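Local coordinates for cellulosome protein dockerin type I (Clostridium thermocellum, PDB 2WZ8) that probably binds carbohydrate as a calcium-containing family 35 carbohydrate-binding module of a cellulosomal protein, at residues A[67-72]-A[109-114]; A[83-88]-A[99-104]. All blocks are in the same frame, centred on the assembly; numbering follows the deposited sequence.

Contact 1 (A[67-72]-A[109-114]); sequences QFANAE and NTYRTD. With MG (magnesium ion), chain C.
Phe68 and Arg112 form an antiparallel hydrogen-bonded pair, with Phe68 N to Arg112 O at 2.9 Å and Arg112 N to Phe68 O at 3.0 Å, while Gln67 and Thr113 make the next, non-hydrogen-bonded pair; the short strand axes run at 122°, a strongly splayed antiparallel arrangement. Both carbonyls also take a CA-H contact, Gln67 CA to Arg112 O and Tyr111 CA to Phe68 O, so each oxygen meets a CA-H besides its amide.

The glutamine side chain crosses that of Tyr111 at about a right angle, its CG 3.9 Å from Tyr111 CB, and its CB lies 4.0 Å from Thr113 CG2. Ala69 CB reaches the tyrosine ring as an off-centre CH-pi contact, nearest CE1 at 3.7 Å. The phenol hydroxyl is held by Asp29. Phe68 has CG between its backbone N and carbonyl carbon (chi1 71°), and the ring's CD2 and CE2 side lies toward 112-114: CD2 sits 3.4 Å from Arg112 O, and Asp114 N lies at the ring edge, in its plane. Phe102 and Phe103 make edge-to-face pairs with the same ring.

Asp114 divides its carboxylate: OD1 binds the magnesium ion at 2.1 Å and OD2 accepts from a metal-bound water and bonds His100, which should fix the group's rotation. Five waters complete the six-coordinate shell, and Asp114 is its one protein ligand. The pairing joins strands 60-69 and 112-120 at the edge of a four-stranded antiparallel sheet, one sheet of the beta-sandwich expected for this carbohydrate-binding module family.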
loop_
_atom_site.group_PDB
_atom_site.type_symbol
_atom_site.label_atom_id
_atom_site.label_comp_id
_atom_site.label_asym_id
_atom_site.label_seq_id
_atom_site.Cartn_x
_atom_site.Cartn_y
_atom_site.Cartn_z
ATOM N N GLN A 67 -1.606 -4.757 4.629
ATOM C CA GLN A 67 -1.351 -6.185 4.372
ATOM C C GLN A 67 -0.603 -6.314 3.057
ATOM O O GLN A 67 -1.033 -5.801 2.049
ATOM C CB GLN A 67 -2.630 -7.014 4.372
ATOM C CG GLN A 67 -2.362 -8.512 4.230
ATOM C CD GLN A 67 -3.492 -9.380 4.684
ATOM O OE1 GLN A 67 -4.103 -10.126 3.882
ATOM N NE2 GLN A 67 -3.786 -9.310 5.961
ATOM N N PHE A 68 0.527 -6.994 3.115
ATOM C CA PHE A 68 1.521 -6.947 2.031
ATOM C C PHE A 68 2.326 -8.238 1.945
ATOM O O PHE A 68 2.375 -9.013 2.915
ATOM C CB PHE A 68 2.461 -5.736 2.239
ATOM C CG PHE A 68 3.411 -5.909 3.394
ATOM C CD1 PHE A 68 4.677 -6.433 3.195
ATOM C CD2 PHE A 68 2.994 -5.634 4.689
ATOM C CE1 PHE A 68 5.530 -6.666 4.239
ATOM C CE2 PHE A 68 3.836 -5.894 5.752
ATOM C CZ PHE A 68 5.111 -6.395 5.525
ATOM N N ALA A 69 3.002 -8.410 0.801
ATOM C CA ALA A 69 3.991 -9.475 0.616
ATOM C C ALA A 69 5.296 -8.868 0.139
ATOM O O ALA A 69 5.300 -7.937 -0.636
ATOM C CB ALA A 69 3.488 -10.557 -0.324
ATOM N N ASN A 70 6.394 -9.438 0.612
ATOM C CA ASN A 70 7.734 -9.011 0.215
ATOM C C ASN A 70 8.719 -10.152 0.396
ATOM O O ASN A 70 9.070 -10.463 1.522
ATOM C CB ASN A 70 8.223 -7.808 1.043
ATOM C CG ASN A 70 9.728 -7.558 0.857
ATOM O OD1 ASN A 70 10.291 -7.933 -0.180
ATOM N ND2 ASN A 70 10.371 -6.966 1.854
ATOM N N ALA A 71 9.181 -10.755 -0.710
ATOM C CA ALA A 71 10.160 -11.860 -0.652
ATOM C C ALA A 71 11.448 -11.536 -1.371
ATOM O O ALA A 71 12.154 -12.438 -1.818
ATOM C CB ALA A 71 9.553 -13.178 -1.177
ATOM N N GLU A 72 11.759 -10.253 -1.464
ATOM C CA GLU A 72 12.991 -9.816 -2.124
ATOM C C GLU A 72 14.234 -10.321 -1.399
ATOM O O GLU A 72 14.335 -10.279 -0.173
ATOM C CB GLU A 72 13.047 -8.297 -2.251
ATOM C CG GLU A 72 14.208 -7.838 -3.130
ATOM C CD GLU A 72 14.192 -6.404 -3.466
ATOM O OE1 GLU A 72 13.116 -5.824 -3.681
ATOM O OE2 GLU A 72 15.321 -5.846 -3.590
ATOM N N ASN A 109 3.524 -15.191 -1.828
ATOM C CA ASN A 109 2.152 -15.529 -1.491
ATOM C C ASN A 109 1.908 -15.554 0.017
ATOM O O ASN A 109 0.911 -16.051 0.484
ATOM C CB ASN A 109 1.752 -16.868 -2.100
ATOM C CG ASN A 109 2.566 -18.022 -1.558
ATOM O OD1 ASN A 109 3.564 -17.831 -0.854
ATOM N ND2 ASN A 109 2.150 -19.235 -1.892
ATOM N N THR A 110 2.831 -14.978 0.757
ATOM C CA THR A 110 2.739 -14.914 2.218
ATOM C C THR A 110 2.530 -13.449 2.590
ATOM O O THR A 110 3.434 -12.601 2.427
ATOM C CB THR A 110 4.022 -15.421 2.898
ATOM O OG1 THR A 110 4.286 -16.762 2.456
ATOM C CG2 THR A 110 3.909 -15.375 4.415
ATOM N N TYR A 111 1.332 -13.187 3.087
ATOM C CA TYR A 111 0.857 -11.839 3.390
ATOM C C TYR A 111 0.815 -11.597 4.890
ATOM O O TYR A 111 0.231 -12.379 5.633
ATOM C CB TYR A 111 -0.535 -11.582 2.780
ATOM C CG TYR A 111 -0.517 -11.668 1.279
ATOM C CD1 TYR A 111 -0.239 -10.552 0.496
ATOM C CD2 TYR A 111 -0.785 -12.855 0.628
ATOM C CE1 TYR A 111 -0.198 -10.621 -0.878
ATOM C CE2 TYR A 111 -0.728 -12.937 -0.763
ATOM C CZ TYR A 111 -0.458 -11.807 -1.516
ATOM O OH TYR A 111 -0.403 -11.903 -2.901
ATOM N N ARG A 112 1.519 -10.557 5.298
ATOM C CA ARG A 112 1.563 -10.149 6.701
ATOM C C ARG A 112 1.148 -8.691 6.794
ATOM O O ARG A 112 0.841 -8.051 5.785
ATOM C CB ARG A 112 2.971 -10.335 7.319
ATOM C CG ARG A 112 3.430 -11.796 7.450
ATOM C CD ARG A 112 3.013 -12.471 8.797
ATOM N NE ARG A 112 1.658 -12.968 8.731
ATOM C CZ ARG A 112 1.310 -14.070 8.066
ATOM N NH1 ARG A 112 2.245 -14.791 7.432
ATOM N NH2 ARG A 112 0.039 -14.451 8.055
ATOM N N THR A 113 1.107 -8.169 8.012
ATOM C CA THR A 113 0.675 -6.771 8.233
ATOM C C THR A 113 1.724 -5.961 8.971
ATOM O O THR A 113 2.537 -6.454 9.780
ATOM C CB THR A 113 -0.645 -6.673 8.990
ATOM O OG1 THR A 113 -0.503 -7.256 10.282
ATOM C CG2 THR A 113 -1.766 -7.391 8.222
ATOM N N ASP A 114 1.661 -4.670 8.700
ATOM C CA ASP A 114 2.403 -3.656 9.479
ATOM C C ASP A 114 1.570 -2.395 9.548
ATOM O O ASP A 114 0.657 -2.195 8.754
ATOM C CB ASP A 114 3.774 -3.377 8.876
ATOM C CG ASP A 114 4.755 -2.834 9.889
ATOM O OD1 ASP A 114 4.456 -2.741 11.124
ATOM O OD2 ASP A 114 5.862 -2.460 9.443
HETATM MG MG MG C . 5.414 -2.054 12.884
HETATM O O HOH W 1 7.383 -1.738 11.580
HETATM O O HOH W 2 4.990 -0.069 12.375
HETATM O O HOH W 3 5.705 -4.184 13.151
HETATM O O HOH W 4 6.247 -1.437 14.569
HETATM O O HOH W 5 3.396 -2.196 13.609
#

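Contact 2 (A[83-88]-A[99-104]); sequences VVDRYC and GHYFFN
Tyr87 turns an edge to one face of Tyr101, its CD1 3.5 Å from Tyr101 CZ and offset toward the rim; the ring planes stand at 63°, an edge-to-face (T-shaped) pair. At the edge of the Tyr101 ring lies Asp85 CB. On the other side of the sheet, His100 CD2 sits over the centre of one face of Phe102, 3.5 Å above the plane, and Arg86 O lies at that ring's edge, in plane.

These groups belong to a beta hairpin of strands 86-92 and 98-102. Arg86-Phe102 and Cys88-His100 are hydrogen-bonded pairs, two backbone bonds each, and Tyr87-Tyr101 is the non-hydrogen-bonded pair between them. Tyr87 CG is anti to its backbone N (chi1 -177°), and the far end of the ring lies by Gly99, whose CA is 3.1 Å from Tyr87 OH; the hydroxyl is also hydrogen-bonded to Glu97. Cys88 CB packs against Phe102 CE2 at 3.7 Å.

Arg86 leads away from the hairpin to a salt bridge with Glu72, and His100, through Asp114, is a second-shell residue of the magnesium ion. Past the strands, the Asp85 side chain crosses that of Tyr101 at about a right angle, OD2 3.7 Å from Tyr101 CB. Val83 CB rests 3.5 Å from Asn104 CG, and Asn104 ND2 donates to Val84 O at 2.9 Å, a nearly straight bond (175° at the hydrogen) with the oxygen lying in the amide plane of Asn104.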
loop_
_atom_site.group_PDB
_atom_site.type_symbol
_atom_site.label_atom_id
_atom_site.label_comp_id
_atom_site.label_asym_id
_atom_site.label_seq_id
_atom_site.Cartn_x
_atom_site.Cartn_y
_atom_site.Cartn_z
ATOM N N VAL A 83 17.546 -11.981 3.018
ATOM C CA VAL A 83 16.300 -11.219 2.814
ATOM C C VAL A 83 16.498 -9.742 3.075
ATOM O O VAL A 83 17.341 -9.332 3.880
ATOM C CB VAL A 83 15.165 -11.729 3.688
ATOM C CG1 VAL A 83 14.922 -13.211 3.457
ATOM C CG2 VAL A 83 15.434 -11.409 5.158
ATOM N N VAL A 84 15.714 -8.937 2.356
ATOM C CA VAL A 84 15.768 -7.499 2.515
ATOM C C VAL A 84 14.395 -6.863 2.626
ATOM O O VAL A 84 13.391 -7.412 2.211
ATOM C CB VAL A 84 16.529 -6.818 1.399
ATOM C CG1 VAL A 84 18.007 -7.277 1.423
ATOM C CG2 VAL A 84 15.866 -7.065 0.054
ATOM N N ASP A 85 14.414 -5.681 3.203
ATOM C CA ASP A 85 13.242 -4.853 3.348
ATOM C C ASP A 85 12.971 -4.246 1.978
ATOM O O ASP A 85 13.878 -4.061 1.161
ATOM C CB ASP A 85 13.486 -3.735 4.362
ATOM C CG ASP A 85 13.478 -4.188 5.823
ATOM O OD1 ASP A 85 13.302 -5.378 6.150
ATOM O OD2 ASP A 85 13.639 -3.269 6.678
ATOM N N ARG A 86 11.714 -3.926 1.730
ATOM C CA ARG A 86 11.295 -3.095 0.597
ATOM C C ARG A 86 10.763 -1.779 1.114
ATOM O O ARG A 86 9.933 -1.720 2.024
ATOM C CB ARG A 86 10.222 -3.798 -0.232
ATOM C CG ARG A 86 10.778 -4.729 -1.273
ATOM C CD ARG A 86 9.756 -5.263 -2.239
ATOM N NE ARG A 86 10.372 -5.832 -3.436
ATOM C CZ ARG A 86 9.742 -6.087 -4.578
ATOM N NH1 ARG A 86 8.448 -5.856 -4.696
ATOM N NH2 ARG A 86 10.424 -6.630 -5.590
ATOM N N TYR A 87 11.258 -0.719 0.504
ATOM C CA TYR A 87 10.845 0.648 0.862
ATOM C C TYR A 87 9.620 1.053 0.077
ATOM O O TYR A 87 9.484 0.761 -1.085
ATOM C CB TYR A 87 11.996 1.609 0.564
ATOM C CG TYR A 87 11.754 3.063 0.940
ATOM C CD1 TYR A 87 11.993 3.514 2.226
ATOM C CD2 TYR A 87 11.296 3.967 0.012
ATOM C CE1 TYR A 87 11.811 4.811 2.570
ATOM C CE2 TYR A 87 11.086 5.311 0.365
ATOM C CZ TYR A 87 11.341 5.711 1.647
ATOM O OH TYR A 87 11.157 7.031 2.000
ATOM N N CYS A 88 8.750 1.777 0.741
ATOM C CA CYS A 88 7.650 2.458 0.095
ATOM C C CYS A 88 7.451 3.869 0.592
ATOM O O CYS A 88 7.549 4.112 1.779
ATOM C CB CYS A 88 6.355 1.659 0.272
ATOM S SG CYS A 88 5.003 2.095 -0.817
ATOM N N GLY A 99 8.182 7.721 4.327
ATOM C CA GLY A 99 8.828 6.464 3.950
ATOM C C GLY A 99 8.585 5.394 4.994
ATOM O O GLY A 99 8.592 5.649 6.199
ATOM N N HIS A 100 8.406 4.164 4.524
ATOM C CA HIS A 100 8.318 3.002 5.402
ATOM C C HIS A 100 9.090 1.829 4.836
ATOM O O HIS A 100 8.979 1.517 3.652
ATOM C CB HIS A 100 6.852 2.607 5.598
ATOM C CG HIS A 100 6.632 1.667 6.747
ATOM N ND1 HIS A 100 6.595 2.096 8.059
ATOM C CD2 HIS A 100 6.395 0.337 6.776
ATOM C CE1 HIS A 100 6.376 1.055 8.847
ATOM N NE2 HIS A 100 6.271 -0.031 8.093
ATOM N N TYR A 101 9.865 1.183 5.696
ATOM C CA TYR A 101 10.579 -0.035 5.332
ATOM C C TYR A 101 9.780 -1.225 5.792
ATOM O O TYR A 101 9.501 -1.398 6.977
ATOM C CB TYR A 101 11.991 -0.079 5.932
ATOM C CG TYR A 101 12.960 0.850 5.262
ATOM C CD1 TYR A 101 13.707 0.412 4.167
ATOM C CD2 TYR A 101 13.146 2.138 5.711
ATOM C CE1 TYR A 101 14.605 1.220 3.542
ATOM C CE2 TYR A 101 14.084 2.995 5.062
ATOM C CZ TYR A 101 14.793 2.495 3.982
ATOM O OH TYR A 101 15.733 3.270 3.310
ATOM N N PHE A 102 9.348 -1.991 4.806
ATOM C CA PHE A 102 8.518 -3.186 5.006
ATOM C C PHE A 102 9.379 -4.429 5.096
ATOM O O PHE A 102 10.202 -4.717 4.204
ATOM C CB PHE A 102 7.546 -3.340 3.837
ATOM C CG PHE A 102 6.398 -2.389 3.880
ATOM C CD1 PHE A 102 5.219 -2.756 4.480
ATOM C CD2 PHE A 102 6.485 -1.130 3.297
ATOM C CE1 PHE A 102 4.137 -1.870 4.543
ATOM C CE2 PHE A 102 5.392 -0.279 3.308
ATOM C CZ PHE A 102 4.225 -0.652 3.936
ATOM N N PHE A 103 9.169 -5.168 6.181
ATOM C CA PHE A 103 9.886 -6.412 6.461
ATOM C C PHE A 103 9.612 -7.481 5.396
ATOM O O PHE A 103 8.759 -7.365 4.523
ATOM C CB PHE A 103 9.615 -6.936 7.890
ATOM C CG PHE A 103 8.162 -7.284 8.182
ATOM C CD1 PHE A 103 7.596 -8.456 7.694
ATOM C CD2 PHE A 103 7.365 -6.459 8.972
ATOM C CE1 PHE A 103 6.297 -8.772 8.006
ATOM C CE2 PHE A 103 6.050 -6.794 9.238
ATOM C CZ PHE A 103 5.521 -7.936 8.769
ATOM N N ASN A 104 10.430 -8.512 5.445
ATOM C CA ASN A 104 10.347 -9.581 4.485
ATOM C C ASN A 104 9.381 -10.663 4.977
ATOM O O ASN A 104 9.501 -11.180 6.096
ATOM C CB ASN A 104 11.753 -10.136 4.232
ATOM C CG ASN A 104 11.898 -10.816 2.897
ATOM O OD1 ASN A 104 11.507 -11.968 2.748
ATOM N ND2 ASN A 104 12.485 -10.119 1.913
#

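The centres of contacts 1 and 2 lie about 10 Å apart, in two different antiparallel sheets. Contact 1 joins strands 60-69 and 112-120; contact 2 joins strands 86-92 and 98-102, both of which fall between those two in the sequence. The chain thus passes from one sheet to the other after 67-72, makes the hairpin, and returns at 109-114. Glu72, in the loop after strand 60-69, forms a salt bridge to Arg86 of the hairpin, OE1 to NE 2.8 Å; Asp114 OD2 to His100 NE2, also 2.8 Å and a probable hydrogen bond, joins the sheets themselves. It brings His100 into the second shell of the magnesium ion, while the calcium ion lies about 7 Å from the Gln67 side chain.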